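PDB 2X9Z: CELL WALL surface anchor family protein from Streptococcus pneumoniae, which forms the repeating backbone subunit of the pneumococcal pilus, a surface fibre probably involved in adhesion to host cells. Local coordinates for residues Asn132-Phe136 against Thr147-Asn151; Tyr138-His144 against Trp243-Lys249; Gly157-Lys163 against Asn202-Gly208. The protein carries 1 engineered substitution. All coordinates share one frame; numbering follows the deposited sequence.

Interaction 1: residues Asn132-Phe136 against Thr147-Asn151; sequences NDVTF and TPKPN
Thr135 and Thr147 bring their CA atoms within 5.2 Å where the irregular run 147-151 lies over strand residues 132-136, the two heading in nearly opposite directions (160°) with no direct backbone hydrogen bond between them. Side chains do the joining. The hydroxyl of Thr147, placed anti to its own backbone N (chi1 -158°), donates from OG1 to Asp133 OD2 at 2.7 Å, meeting that oxygen from above the carboxylate plane (39° out of it). The same OG1 accepts a hydrogen bond from a water that also donates one to Val134 O, so OG1 is gripped from two directions. Pro148 O lies 2.7 Å from Asp133 OD2, and the ring of Pro150 brings CG to 3.9 Å from Asp133 OD1. Thr135 sets its methyl CG2 3.5 Å from Thr147 OG1, while its hydroxyl is taken by Asn137. Lys149 curls back, donating from NZ to Thr147 O at 2.9 Å in the carbonyl plane, and bonds also to Tyr229 O. The result is a buried interdomain connector laid along a pilin strand; next to Asp133, Asn132 CG is covalently joined to Lys7 NZ, the intramolecular isopeptide bond characteristic of Gram-positive pilins.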
ATOM      1  N   ASN A 132      -4.809   0.795  -7.391  1.00 13.67           N
ATOM      2  CA  ASN A 132      -3.734   1.184  -6.507  1.00 13.72           C
ATOM      3  C   ASN A 132      -3.801   0.334  -5.255  1.00 14.10           C
ATOM      4  O   ASN A 132      -4.775  -0.382  -5.046  1.00 16.36           O
ATOM      5  CB  ASN A 132      -3.861   2.660  -6.180  1.00 14.27           C
ATOM      6  CG  ASN A 132      -5.060   2.962  -5.338  1.00 15.75           C
ATOM      7  OD1 ASN A 132      -6.220   2.844  -5.722  1.00 16.45           O
ATOM      8  N   ASP A 133      -2.755   0.384  -4.439  1.00 13.89           N
ATOM      9  CA  ASP A 133      -2.706  -0.400  -3.209  1.00 13.27           C
ATOM     10  C   ASP A 133      -2.099   0.438  -2.094  1.00 12.65           C
ATOM     11  O   ASP A 133      -1.071   1.080  -2.285  1.00 12.55           O
ATOM     12  CB  ASP A 133      -1.944  -1.727  -3.391  1.00 15.12           C
ATOM     13  CG  ASP A 133      -0.461  -1.540  -3.709  1.00 14.75           C
ATOM     14  OD1 ASP A 133      -0.128  -1.116  -4.840  1.00 16.38           O
ATOM     15  OD2 ASP A 133       0.381  -1.856  -2.834  1.00 13.49           O
ATOM     16  N   VAL A 134      -2.759   0.436  -0.941  1.00 13.55           N
ATOM     17  CA  VAL A 134      -2.355   1.246   0.198  1.00 13.61           C
ATOM     18  C   VAL A 134      -2.214   0.372   1.426  1.00 11.81           C
ATOM     19  O   VAL A 134      -2.937  -0.623   1.590  1.00 13.80           O
ATOM     20  CB  VAL A 134      -3.414   2.321   0.507  1.00 12.95           C
ATOM     21  CG1 VAL A 134      -3.236   2.885   1.919  1.00 15.18           C
ATOM     22  CG2 VAL A 134      -3.353   3.421  -0.515  1.00 14.78           C
ATOM     23  N   THR A 135      -1.274   0.739   2.287  1.00 10.81           N
ATOM     24  CA  THR A 135      -1.241   0.201   3.635  1.00 11.02           C
ATOM     25  C   THR A 135      -1.181   1.330   4.633  1.00 10.91           C
ATOM     26  O   THR A 135      -0.607   2.394   4.364  1.00 10.38           O
ATOM     27  CB  THR A 135      -0.026  -0.735   3.916  1.00 14.19           C
ATOM     28  OG1 THR A 135       1.213  -0.051   3.652  1.00 14.01           O
ATOM     29  CG2 THR A 135      -0.109  -2.008   3.099  1.00 16.10           C
ATOM     30  N   PHE A 136      -1.787   1.087   5.789  1.00 10.26           N
ATOM     31  CA  PHE A 136      -1.548   1.895   6.974  1.00 10.02           C
ATOM     32  C   PHE A 136      -0.700   1.043   7.903  1.00 10.37           C
ATOM     33  O   PHE A 136      -1.158   0.014   8.410  1.00 12.08           O
ATOM     34  CB  PHE A 136      -2.855   2.308   7.654  1.00 11.55           C
ATOM     35  CG  PHE A 136      -2.663   3.161   8.878  1.00 12.11           C
ATOM     36  CD1 PHE A 136      -1.942   4.348   8.809  1.00 11.69           C
ATOM     37  CD2 PHE A 136      -3.204   2.780  10.099  1.00 12.61           C
ATOM     38  CE1 PHE A 136      -1.763   5.139   9.930  1.00 11.91           C
ATOM     39  CE2 PHE A 136      -3.030   3.573  11.227  1.00 12.54           C
ATOM     40  CZ  PHE A 136      -2.311   4.751  11.138  1.00 12.73           C
ATOM     41  N   THR A 147       3.688  -0.545   1.574  1.00  9.00           N
ATOM     42  CA  THR A 147       2.747  -1.233   0.696  1.00  9.12           C
ATOM     43  C   THR A 147       3.476  -1.946  -0.451  1.00  8.74           C
ATOM     44  O   THR A 147       4.556  -1.531  -0.861  1.00  8.10           O
ATOM     45  CB  THR A 147       1.667  -0.252   0.171  1.00  9.36           C
ATOM     46  OG1 THR A 147       0.501  -0.979  -0.232  1.00 10.59           O
ATOM     47  CG2 THR A 147       2.189   0.610  -0.986  1.00 11.09           C
ATOM     48  N   PRO A 148       2.891  -3.037  -0.982  1.00  9.16           N
ATOM     49  CA  PRO A 148       3.531  -3.699  -2.133  1.00  9.81           C
ATOM     50  C   PRO A 148       3.762  -2.767  -3.336  1.00  9.95           C
ATOM     51  O   PRO A 148       2.954  -1.871  -3.608  1.00 10.06           O
ATOM     52  CB  PRO A 148       2.539  -4.820  -2.488  1.00  9.52           C
ATOM     53  CG  PRO A 148       1.925  -5.156  -1.168  1.00 10.22           C
ATOM     54  CD  PRO A 148       1.764  -3.830  -0.456  1.00  9.31           C
ATOM     55  N   LYS A 149       4.872  -2.982  -4.038  1.00 10.04           N
ATOM     56  CA  LYS A 149       5.151  -2.294  -5.297  1.00 10.27           C
ATOM     57  C   LYS A 149       4.864  -3.276  -6.437  1.00 10.14           C
ATOM     58  O   LYS A 149       5.533  -4.308  -6.546  1.00 11.13           O
ATOM     59  CB  LYS A 149       6.617  -1.851  -5.368  1.00  9.95           C
ATOM     60  CG  LYS A 149       6.988  -0.620  -4.527  1.00 10.18           C
ATOM     61  CD  LYS A 149       7.009  -0.931  -3.026  1.00 10.52           C
ATOM     62  CE  LYS A 149       7.158   0.318  -2.166  1.00 10.65           C
ATOM     63  NZ  LYS A 149       7.030  -0.051  -0.719  1.00  9.74           N
ATOM     64  N   PRO A 150       3.865  -2.976  -7.286  1.00 10.35           N
ATOM     65  CA  PRO A 150       3.554  -3.919  -8.368  1.00 12.47           C
ATOM     66  C   PRO A 150       4.693  -4.052  -9.375  1.00 10.37           C
ATOM     67  O   PRO A 150       5.464  -3.111  -9.578  1.00 11.21           O
ATOM     68  CB  PRO A 150       2.326  -3.298  -9.042  1.00 14.48           C
ATOM     69  CG  PRO A 150       1.748  -2.379  -8.036  1.00 16.64           C
ATOM     70  CD  PRO A 150       2.899  -1.869  -7.221  1.00 12.08           C
ATOM     71  N   ASN A 151       4.804  -5.223  -9.994  1.00 12.15           N
ATOM     72  CA  ASN A 151       5.821  -5.459 -11.015  1.00 13.44           C
ATOM     73  C   ASN A 151       5.329  -6.445 -12.055  1.00 14.06           C
ATOM     74  O   ASN A 151       4.479  -7.291 -11.773  1.00 14.18           O
ATOM     75  CB  ASN A 151       7.111  -5.989 -10.383  1.00 12.77           C
ATOM     76  CG  ASN A 151       8.346  -5.789 -11.267  1.00 13.19           C
ATOM     77  OD1 ASN A 151       8.291  -5.129 -12.311  1.00 14.33           O
ATOM     78  ND2 ASN A 151       9.474  -6.359 -10.841  1.00 13.70           N
TER
HETATM   79  O   HOH W   1      -1.525  -2.957   0.373  1.00 16.99           O

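Interaction 2: residues Tyr138-His144 against Trp243-Lys249; sequences YGNNPDH and WKDENPK
His144 and Trp243 supply the aromatic part of the contact: the imidazole lies face to face on the indole six-membered ring, centroids 3.6 Å apart and planes only 9° from parallel, while His144 CB makes a CH-pi contact over the five-membered ring. The indole is itself held by Trp243 NE1 bonding to Asp228. Asp245 grips His144 twice, OD2 accepting from the backbone N and OD1 from ND1 (2.8 Å) almost in the ring plane, which fixes the imidazole's rotation; a protonated imidazole would probably strengthen this His-carboxylate pair. Here the end of strand 130-139 and the turn after it meet the loop that follows strand 237-243, so the contact bridges two Cna-B-like, beta-sandwich parts of the pilin. Hydrogen bonds of the side-chain amides make the third group. Asn247 turns its side chain into a backbone mimic, OD1 accepting from Asn141 N on a lone pair at 3.1 Å and ND2 donating to Asn141 O at 2.9 Å from well above the carbonyl plane. The ND2 group also reaches Asp143 OD1 at 2.9 Å, nearly straight (166°), an oxygen that Ser226 binds too. The other amide, Asn141 ND2, donates to Asp245 O at 3.2 Å. At the far end Pro248 CB sits 3.5 Å from Tyr138 OH, their side chains crossing at about a right angle, and a water joins that hydroxyl to Lys249 O.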
ATOM      1  N   TYR A 138       1.295   0.861  11.301  1.00 11.17           N
ATOM      2  CA  TYR A 138       1.191   1.545  12.582  1.00 10.70           C
ATOM      3  C   TYR A 138       1.561   0.611  13.728  1.00 10.55           C
ATOM      4  O   TYR A 138       1.677  -0.601  13.550  1.00 12.50           O
ATOM      5  CB  TYR A 138      -0.248   2.049  12.779  1.00 11.67           C
ATOM      6  CG  TYR A 138      -1.211   0.946  13.170  1.00 11.65           C
ATOM      7  CD1 TYR A 138      -1.718   0.061  12.222  1.00 11.72           C
ATOM      8  CD2 TYR A 138      -1.613   0.791  14.491  1.00 13.05           C
ATOM      9  CE1 TYR A 138      -2.596  -0.953  12.585  1.00 12.17           C
ATOM     10  CE2 TYR A 138      -2.487  -0.219  14.863  1.00 13.86           C
ATOM     11  CZ  TYR A 138      -2.975  -1.090  13.909  1.00 13.05           C
ATOM     12  OH  TYR A 138      -3.853  -2.089  14.286  1.00 14.43           O
ATOM     13  N   GLY A 139       1.712   1.177  14.915  1.00 11.84           N
ATOM     14  CA  GLY A 139       1.917   0.372  16.097  1.00 13.14           C
ATOM     15  C   GLY A 139       2.453   1.200  17.234  1.00 12.78           C
ATOM     16  O   GLY A 139       2.797   2.372  17.060  1.00 12.13           O
ATOM     17  N   ASN A 140       2.514   0.586  18.408  1.00 14.52           N
ATOM     18  CA  ASN A 140       3.077   1.236  19.581  1.00 15.45           C
ATOM     19  C   ASN A 140       4.605   1.233  19.567  1.00 14.40           C
ATOM     20  O   ASN A 140       5.239   1.956  20.343  1.00 16.61           O
ATOM     21  CB  ASN A 140       2.550   0.569  20.849  1.00 17.55           C
ATOM     22  CG  ASN A 140       1.077   0.854  21.095  1.00 20.61           C
ATOM     23  OD1 ASN A 140       0.407   1.500  20.287  1.00 18.96           O
ATOM     24  ND2 ASN A 140       0.571   0.379  22.223  1.00 25.31           N
ATOM     25  N   ASN A 141       5.182   0.387  18.714  1.00 13.23           N
ATOM     26  CA  ASN A 141       6.617   0.405  18.428  1.00 13.80           C
ATOM     27  C   ASN A 141       6.843   1.016  17.052  1.00 13.91           C
ATOM     28  O   ASN A 141       5.933   1.028  16.222  1.00 12.81           O
ATOM     29  CB  ASN A 141       7.197  -1.009  18.428  1.00 15.16           C
ATOM     30  CG  ASN A 141       6.920  -1.756  19.715  1.00 17.55           C
ATOM     31  OD1 ASN A 141       7.174  -1.257  20.814  1.00 19.66           O
ATOM     32  ND2 ASN A 141       6.408  -2.969  19.582  1.00 18.49           N
ATOM     33  N   PRO A 142       8.055   1.527  16.796  1.00 13.50           N
ATOM     34  CA  PRO A 142       8.313   2.035  15.444  1.00 13.57           C
ATOM     35  C   PRO A 142       8.012   0.952  14.409  1.00 12.20           C
ATOM     36  O   PRO A 142       8.372  -0.207  14.620  1.00 12.88           O
ATOM     37  CB  PRO A 142       9.812   2.371  15.484  1.00 14.83           C
ATOM     38  CG  PRO A 142      10.087   2.663  16.933  1.00 15.66           C
ATOM     39  CD  PRO A 142       9.209   1.707  17.696  1.00 16.25           C
ATOM     40  N   ASP A 143       7.334   1.316  13.326  1.00 12.34           N
ATOM     41  CA  ASP A 143       7.032   0.351  12.278  1.00 11.74           C
ATOM     42  C   ASP A 143       7.727   0.692  10.964  1.00 11.29           C
ATOM     43  O   ASP A 143       7.721   1.847  10.526  1.00 12.56           O
ATOM     44  CB  ASP A 143       5.531   0.228  12.047  1.00 12.91           C
ATOM     45  CG  ASP A 143       5.177  -1.082  11.372  1.00 11.47           C
ATOM     46  OD1 ASP A 143       5.067  -2.104  12.093  1.00 12.74           O
ATOM     47  OD2 ASP A 143       5.043  -1.096  10.125  1.00 11.28           O
ATOM     48  N   HIS A 144       8.286  -0.330  10.325  1.00 11.78           N
ATOM     49  CA  HIS A 144       9.058  -0.176   9.094  1.00 11.21           C
ATOM     50  C   HIS A 144       8.347  -0.727   7.861  1.00 11.22           C
ATOM     51  O   HIS A 144       8.930  -0.774   6.780  1.00 13.85           O
ATOM     52  CB  HIS A 144      10.418  -0.859   9.241  1.00 12.61           C
ATOM     53  CG  HIS A 144      11.258  -0.294  10.342  1.00 15.78           C
ATOM     54  ND1 HIS A 144      11.236  -0.788  11.630  1.00 18.37           N
ATOM     55  CD2 HIS A 144      12.143   0.729  10.344  1.00 17.12           C
ATOM     56  CE1 HIS A 144      12.074  -0.091  12.376  1.00 20.17           C
ATOM     57  NE2 HIS A 144      12.634   0.835  11.621  1.00 19.81           N
ATOM     58  N   TRP A 243      10.850  -6.858   9.053  1.00  9.44           N
ATOM     59  CA  TRP A 243      11.389  -6.263  10.270  1.00  9.90           C
ATOM     60  C   TRP A 243      10.650  -6.801  11.484  1.00  8.88           C
ATOM     61  O   TRP A 243       9.419  -6.805  11.502  1.00  9.67           O
ATOM     62  CB  TRP A 243      11.187  -4.748  10.255  1.00 10.57           C
ATOM     63  CG  TRP A 243      11.913  -3.964   9.210  1.00  9.73           C
ATOM     64  CD1 TRP A 243      11.632  -3.918   7.866  1.00 11.69           C
ATOM     65  CD2 TRP A 243      12.981  -3.029   9.431  1.00 10.52           C
ATOM     66  NE1 TRP A 243      12.484  -3.030   7.242  1.00 10.91           N
ATOM     67  CE2 TRP A 243      13.322  -2.479   8.175  1.00 11.09           C
ATOM     68  CE3 TRP A 243      13.694  -2.616  10.563  1.00 12.16           C
ATOM     69  CZ2 TRP A 243      14.342  -1.533   8.021  1.00 12.99           C
ATOM     70  CZ3 TRP A 243      14.712  -1.673  10.409  1.00 13.61           C
ATOM     71  CH2 TRP A 243      15.023  -1.144   9.147  1.00 14.47           C
ATOM     72  N   LYS A 244      11.385  -7.223  12.510  1.00  9.88           N
ATOM     73  CA  LYS A 244      10.751  -7.710  13.735  1.00 11.24           C
ATOM     74  C   LYS A 244      10.290  -6.534  14.609  1.00 12.11           C
ATOM     75  O   LYS A 244      10.859  -6.274  15.668  1.00 13.40           O
ATOM     76  CB  LYS A 244      11.708  -8.613  14.509  1.00 13.22           C
ATOM     77  CG  LYS A 244      11.028  -9.502  15.521  1.00 14.80           C
ATOM     78  CD  LYS A 244      12.063 -10.346  16.260  1.00 20.85           C
ATOM     79  CE  LYS A 244      11.406 -11.322  17.212  1.00 27.60           C
ATOM     80  NZ  LYS A 244      12.415 -12.274  17.746  1.00 34.12           N
ATOM     81  N   ASP A 245       9.252  -5.830  14.163  1.00 11.75           N
ATOM     82  CA  ASP A 245       8.776  -4.626  14.850  1.00 12.00           C
ATOM     83  C   ASP A 245       7.805  -4.910  15.998  1.00 12.71           C
ATOM     84  O   ASP A 245       7.528  -4.021  16.803  1.00 13.65           O
ATOM     85  CB  ASP A 245       8.093  -3.680  13.857  1.00 12.78           C
ATOM     86  CG  ASP A 245       9.057  -3.070  12.851  1.00 12.08           C
ATOM     87  OD1 ASP A 245      10.255  -2.888  13.178  1.00 13.28           O
ATOM     88  OD2 ASP A 245       8.604  -2.770  11.725  1.00 12.42           O
ATOM     89  N   GLU A 246       7.270  -6.126  16.060  1.00 12.63           N
ATOM     90  CA  GLU A 246       6.339  -6.510  17.125  1.00 13.86           C
ATOM     91  C   GLU A 246       5.113  -5.597  17.176  1.00 12.29           C
ATOM     92  O   GLU A 246       4.667  -5.181  18.247  1.00 14.47           O
ATOM     93  CB  GLU A 246       7.050  -6.555  18.486  1.00 16.92           C
ATOM     94  CG  GLU A 246       8.212  -7.538  18.541  1.00 22.54           C
ATOM     95  CD  GLU A 246       7.777  -8.982  18.364  1.00 30.61           C
ATOM     96  OE1 GLU A 246       6.555  -9.254  18.393  1.00 32.28           O
ATOM     97  OE2 GLU A 246       8.662  -9.851  18.204  1.00 34.58           O
ATOM     98  N   ASN A 247       4.580  -5.289  15.997  1.00 12.66           N
ATOM     99  CA  ASN A 247       3.375  -4.477  15.867  1.00 12.05           C
ATOM    100  C   ASN A 247       2.208  -5.275  15.285  1.00 12.98           C
ATOM    101  O   ASN A 247       2.407  -6.368  14.754  1.00 13.17           O
ATOM    102  CB  ASN A 247       3.665  -3.280  14.959  1.00 12.79           C
ATOM    103  CG  ASN A 247       4.447  -2.192  15.662  1.00 12.85           C
ATOM    104  OD1 ASN A 247       4.301  -1.979  16.870  1.00 13.70           O
ATOM    105  ND2 ASN A 247       5.277  -1.487  14.908  1.00 12.16           N
ATOM    106  N   PRO A 248       0.985  -4.720  15.372  1.00 12.73           N
ATOM    107  CA  PRO A 248      -0.174  -5.367  14.753  1.00 13.98           C
ATOM    108  C   PRO A 248      -0.020  -5.424  13.238  1.00 12.72           C
ATOM    109  O   PRO A 248       0.765  -4.661  12.664  1.00 11.79           O
ATOM    110  CB  PRO A 248      -1.336  -4.426  15.106  1.00 14.66           C
ATOM    111  CG  PRO A 248      -0.851  -3.586  16.240  1.00 16.27           C
ATOM    112  CD  PRO A 248       0.625  -3.456  16.041  1.00 14.91           C
ATOM    113  N   LYS A 249      -0.774  -6.303  12.593  1.00 13.70           N
ATOM    114  CA  LYS A 249      -0.787  -6.337  11.138  1.00 13.44           C
ATOM    115  C   LYS A 249      -1.253  -4.986  10.583  1.00 12.21           C
ATOM    116  O   LYS A 249      -2.046  -4.289  11.204  1.00 12.94           O
ATOM    117  CB  LYS A 249      -1.675  -7.479  10.635  1.00 15.00           C
ATOM    118  CG  LYS A 249      -3.162  -7.282  10.868  1.00 18.00           C
ATOM    119  CD  LYS A 249      -3.950  -8.498  10.402  1.00 25.28           C
ATOM    120  CE  LYS A 249      -5.435  -8.333  10.674  1.00 33.94           C
ATOM    121  NZ  LYS A 249      -6.228  -9.448  10.088  1.00 39.98           N
TER
HETATM  122  O   HOH W   2       1.289  -2.259  11.292  1.00 12.37           O
HETATM  123  O   HOH W   3      -4.220  -4.296  12.802  1.00 15.75           O
HETATM  124  O   HOH W   4       2.641  -2.370  19.018  1.00 23.27           O
HETATM  125  O   HOH W   5      10.572  -1.525  15.490  1.00 13.71           O

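Interaction 3: residues Gly157-Lys163 against Asn202-Gly208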
ATOM      1  N   GLY A 157       8.025 -14.854 -18.317  1.00 24.93           N
ATOM      2  CA  GLY A 157       6.846 -15.075 -17.501  1.00 24.37           C
ATOM      3  C   GLY A 157       7.180 -15.476 -16.076  1.00 23.68           C
ATOM      4  O   GLY A 157       6.316 -15.954 -15.342  1.00 23.91           O
ATOM      5  N   ASP A 158       8.435 -15.276 -15.684  1.00 23.24           N
ATOM      6  CA  ASP A 158       8.877 -15.598 -14.329  1.00 23.45           C
ATOM      7  C   ASP A 158       8.886 -14.369 -13.428  1.00 19.82           C
ATOM      8  O   ASP A 158       9.253 -13.270 -13.855  1.00 19.26           O
ATOM      9  CB  ASP A 158      10.271 -16.232 -14.355  1.00 26.52           C
ATOM     10  CG  ASP A 158      10.272 -17.620 -14.976  1.00 31.45           C
ATOM     11  OD1 ASP A 158       9.301 -18.375 -14.762  1.00 31.58           O
ATOM     12  OD2 ASP A 158      11.250 -17.959 -15.676  1.00 33.88           O
ATOM     13  N   LEU A 159       8.483 -14.568 -12.178  1.00 17.17           N
ATOM     14  CA  LEU A 159       8.537 -13.504 -11.182  1.00 16.29           C
ATOM     15  C   LEU A 159       9.065 -14.063  -9.863  1.00 14.27           C
ATOM     16  O   LEU A 159       8.454 -14.956  -9.269  1.00 15.79           O
ATOM     17  CB  LEU A 159       7.160 -12.867 -10.983  1.00 17.04           C
ATOM     18  CG  LEU A 159       7.018 -11.672 -10.032  1.00 16.68           C
ATOM     19  CD1 LEU A 159       8.003 -10.544 -10.357  1.00 16.69           C
ATOM     20  CD2 LEU A 159       5.588 -11.164 -10.063  1.00 18.47           C
ATOM     21  N   THR A 160      10.213 -13.549  -9.434  1.00 13.47           N
ATOM     22  CA  THR A 160      10.915 -14.061  -8.263  1.00 14.62           C
ATOM     23  C   THR A 160      10.838 -13.110  -7.071  1.00 13.53           C
ATOM     24  O   THR A 160      11.123 -11.915  -7.182  1.00 12.92           O
ATOM     25  CB  THR A 160      12.395 -14.344  -8.584  1.00 16.29           C
ATOM     26  OG1 THR A 160      12.473 -15.322  -9.627  1.00 16.48           O
ATOM     27  CG2 THR A 160      13.132 -14.862  -7.352  1.00 18.15           C
ATOM     28  N   LEU A 161      10.454 -13.669  -5.931  1.00 14.17           N
ATOM     29  CA  LEU A 161      10.438 -12.964  -4.661  1.00 13.47           C
ATOM     30  C   LEU A 161      11.704 -13.306  -3.872  1.00 11.70           C
ATOM     31  O   LEU A 161      12.045 -14.486  -3.725  1.00 12.40           O
ATOM     32  CB  LEU A 161       9.200 -13.404  -3.883  1.00 15.29           C
ATOM     33  CG  LEU A 161       9.035 -12.944  -2.442  1.00 17.66           C
ATOM     34  CD1 LEU A 161       8.837 -11.458  -2.388  1.00 18.93           C
ATOM     35  CD2 LEU A 161       7.853 -13.656  -1.813  1.00 20.98           C
ATOM     36  N   THR A 162      12.404 -12.278  -3.392  1.00 11.85           N
ATOM     37  CA  THR A 162      13.553 -12.470  -2.504  1.00 12.14           C
ATOM     38  C   THR A 162      13.229 -11.816  -1.164  1.00 11.71           C
ATOM     39  O   THR A 162      12.745 -10.691  -1.118  1.00 13.42           O
ATOM     40  CB  THR A 162      14.844 -11.850  -3.084  1.00 16.23           C
ATOM     41  OG1 THR A 162      15.137 -12.442  -4.355  1.00 16.73           O
ATOM     42  CG2 THR A 162      16.033 -12.071  -2.150  1.00 17.55           C
ATOM     43  N   LYS A 163      13.491 -12.531  -0.077  1.00 13.00           N
ATOM     44  CA  LYS A 163      13.159 -12.042   1.253  1.00 11.61           C
ATOM     45  C   LYS A 163      14.397 -11.972   2.142  1.00 11.60           C
ATOM     46  O   LYS A 163      15.252 -12.859   2.098  1.00 14.43           O
ATOM     47  CB  LYS A 163      12.110 -12.949   1.889  1.00 12.67           C
ATOM     48  CG  LYS A 163      11.430 -12.359   3.098  1.00 14.05           C
ATOM     49  CD  LYS A 163      10.350 -13.294   3.593  1.00 16.20           C
ATOM     50  CE  LYS A 163       9.510 -12.610   4.603  1.00 18.80           C
ATOM     51  NZ  LYS A 163      10.446 -12.104   5.643  1.00 22.77           N
ATOM     52  N   ASN A 202      15.492 -18.197   0.737  1.00 17.48           N
ATOM     53  CA  ASN A 202      15.283 -16.753   0.686  1.00 18.33           C
ATOM     54  C   ASN A 202      14.654 -16.303  -0.620  1.00 14.65           C
ATOM     55  O   ASN A 202      14.404 -15.125  -0.810  1.00 14.27           O
ATOM     56  CB  ASN A 202      16.594 -15.994   0.922  1.00 23.42           C
ATOM     57  CG  ASN A 202      17.076 -16.089   2.363  1.00 31.05           C
ATOM     58  OD1 ASN A 202      17.856 -16.977   2.712  1.00 34.04           O
ATOM     59  ND2 ASN A 202      16.616 -15.166   3.206  1.00 33.14           N
ATOM     60  N   THR A 203      14.406 -17.239  -1.528  1.00 14.63           N
ATOM     61  CA  THR A 203      13.787 -16.894  -2.803  1.00 14.90           C
ATOM     62  C   THR A 203      12.731 -17.905  -3.193  1.00 13.76           C
ATOM     63  O   THR A 203      12.823 -19.084  -2.853  1.00 16.21           O
ATOM     64  CB  THR A 203      14.807 -16.815  -3.958  1.00 17.16           C
ATOM     65  OG1 THR A 203      15.350 -18.116  -4.222  1.00 21.07           O
ATOM     66  CG2 THR A 203      15.925 -15.845  -3.639  1.00 18.76           C
ATOM     67  N   VAL A 204      11.732 -17.427  -3.926  1.00 15.28           N
ATOM     68  CA  VAL A 204      10.727 -18.292  -4.514  1.00 17.14           C
ATOM     69  C   VAL A 204      10.250 -17.669  -5.828  1.00 17.42           C
ATOM     70  O   VAL A 204      10.099 -16.448  -5.925  1.00 16.16           O
ATOM     71  CB  VAL A 204       9.561 -18.538  -3.536  1.00 18.33           C
ATOM     72  CG1 VAL A 204       8.844 -17.236  -3.194  1.00 18.21           C
ATOM     73  CG2 VAL A 204       8.595 -19.577  -4.093  1.00 20.88           C
ATOM     74  N   THR A 205      10.033 -18.506  -6.839  1.00 17.71           N
ATOM     75  CA  THR A 205       9.683 -18.028  -8.171  1.00 18.27           C
ATOM     76  C   THR A 205       8.342 -18.582  -8.626  1.00 18.84           C
ATOM     77  O   THR A 205       8.050 -19.766  -8.441  1.00 22.09           O
ATOM     78  CB  THR A 205      10.763 -18.410  -9.207  1.00 19.27           C
ATOM     79  OG1 THR A 205      12.022 -17.858  -8.808  1.00 20.77           O
ATOM     80  CG2 THR A 205      10.394 -17.890 -10.595  1.00 20.52           C
ATOM     81  N   VAL A 206       7.528 -17.711  -9.209  1.00 16.19           N
ATOM     82  CA  VAL A 206       6.298 -18.125  -9.864  1.00 16.98           C
ATOM     83  C   VAL A 206       6.510 -18.091 -11.376  1.00 17.97           C
ATOM     84  O   VAL A 206       7.052 -17.126 -11.911  1.00 17.77           O
ATOM     85  CB  VAL A 206       5.118 -17.220  -9.474  1.00 18.66           C
ATOM     86  CG1 VAL A 206       3.859 -17.635 -10.221  1.00 19.83           C
ATOM     87  CG2 VAL A 206       4.893 -17.263  -7.966  1.00 20.36           C
ATOM     88  N   ASN A 207       6.107 -19.156 -12.058  1.00 20.30           N
ATOM     89  CA  ASN A 207       6.307 -19.246 -13.497  1.00 23.37           C
ATOM     90  C   ASN A 207       4.985 -19.103 -14.246  1.00 25.16           C
ATOM     91  O   ASN A 207       3.915 -19.164 -13.641  1.00 26.62           O
ATOM     92  CB  ASN A 207       6.966 -20.581 -13.862  1.00 24.92           C
ATOM     93  CG  ASN A 207       8.010 -21.024 -12.845  1.00 27.30           C
ATOM     94  OD1 ASN A 207       7.804 -21.995 -12.114  1.00 28.87           O
ATOM     95  ND2 ASN A 207       9.140 -20.327 -12.807  1.00 27.32           N
ATOM     96  N   GLY A 208       5.064 -18.898 -15.558  1.00 28.57           N
ATOM     97  CA  GLY A 208       3.894 -18.958 -16.415  1.00 29.69           C
ATOM     98  C   GLY A 208       2.949 -17.774 -16.327  1.00 29.44           C
ATOM     99  O   GLY A 208       1.759 -17.903 -16.625  1.00 32.04           O
TER
HETATM  100  O   HOH W   6       8.177 -18.823 -16.973  1.00 30.83           O
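Thr160 OG1 and Thr205 OG1 share a hydrogen bond of 2.7 Å, the shortest direct one between these two strands, with the donor left undecided. Both hydroxyls stand anti to the carbonyl carbon, which turns them to face each other across a non-hydrogen-bonded antiparallel pair. The methyls then flank the bond, Thr205 CG2 lying 3.4 Å from Thr160 OG1. Further along the same face Thr162 and Thr203 lie side by side pointing the same way, and Thr203 CG2 touches Thr162 OG1 at 3.6 Å.

Leu159, Leu161, Val204 and Val206 fill the other face. Leu161 CB meets Val204 CG1 at 3.9 Å, and the leucines pack onward against Phe217 of strand 215-219. Two hydrogen-bonded pairs, Leu159 with Val206 and Leu161 with Val204, carry a reciprocal pair of backbone bonds each, among them Leu161 N to Val204 O at 2.8 Å.

Side-chain amides extend the pairing at both ends. Lys163 N donates to Asn202 O, and Asn202 ND2 answers by donating to Lys163 O at 2.9 Å, close to its own amide plane. Lys163 NZ is also covalently bonded to Asn242 CG, an intramolecular isopeptide bond that ties strand 159-166 to strand 237-243 and is probably a source of resistance to pulling. At the other end Asn207 ND2 donates to Asp158 OD1 at 2.8 Å; the bond is nearly straight (167°) but meets the oxygen from 53° above the carboxylate plane, and the amide and carboxylate stand almost perpendicular (81°).

Strand 203-206 is thus an edge strand held on strand 159-166, threonines on one face and branched aliphatics on the other. That chemistry suits a sheet with its apolar side turned into a beta-sandwich core.

Interactions 1 and 2 both use strand 130-139 and the chain that follows it, their centres 18 Å apart along the junction between the two sandwich-like halves of the pilin. Interaction 3 lies at the outer edge of the second half, its centre 18 Å from that of interaction 1 and 26 Å from that of interaction 2. Along the chain interaction 1 closes first and interaction 3 opens afterwards, nested inside the long loop that interaction 2 closes. Interactions 1 and 2 cross in sequence; the connector meets loop 243-249, then lies on strand 130-139. Isopeptide bonds at Asn132 and Lys163 brace each half, which is consistent with a subunit built to withstand tension in a fibre.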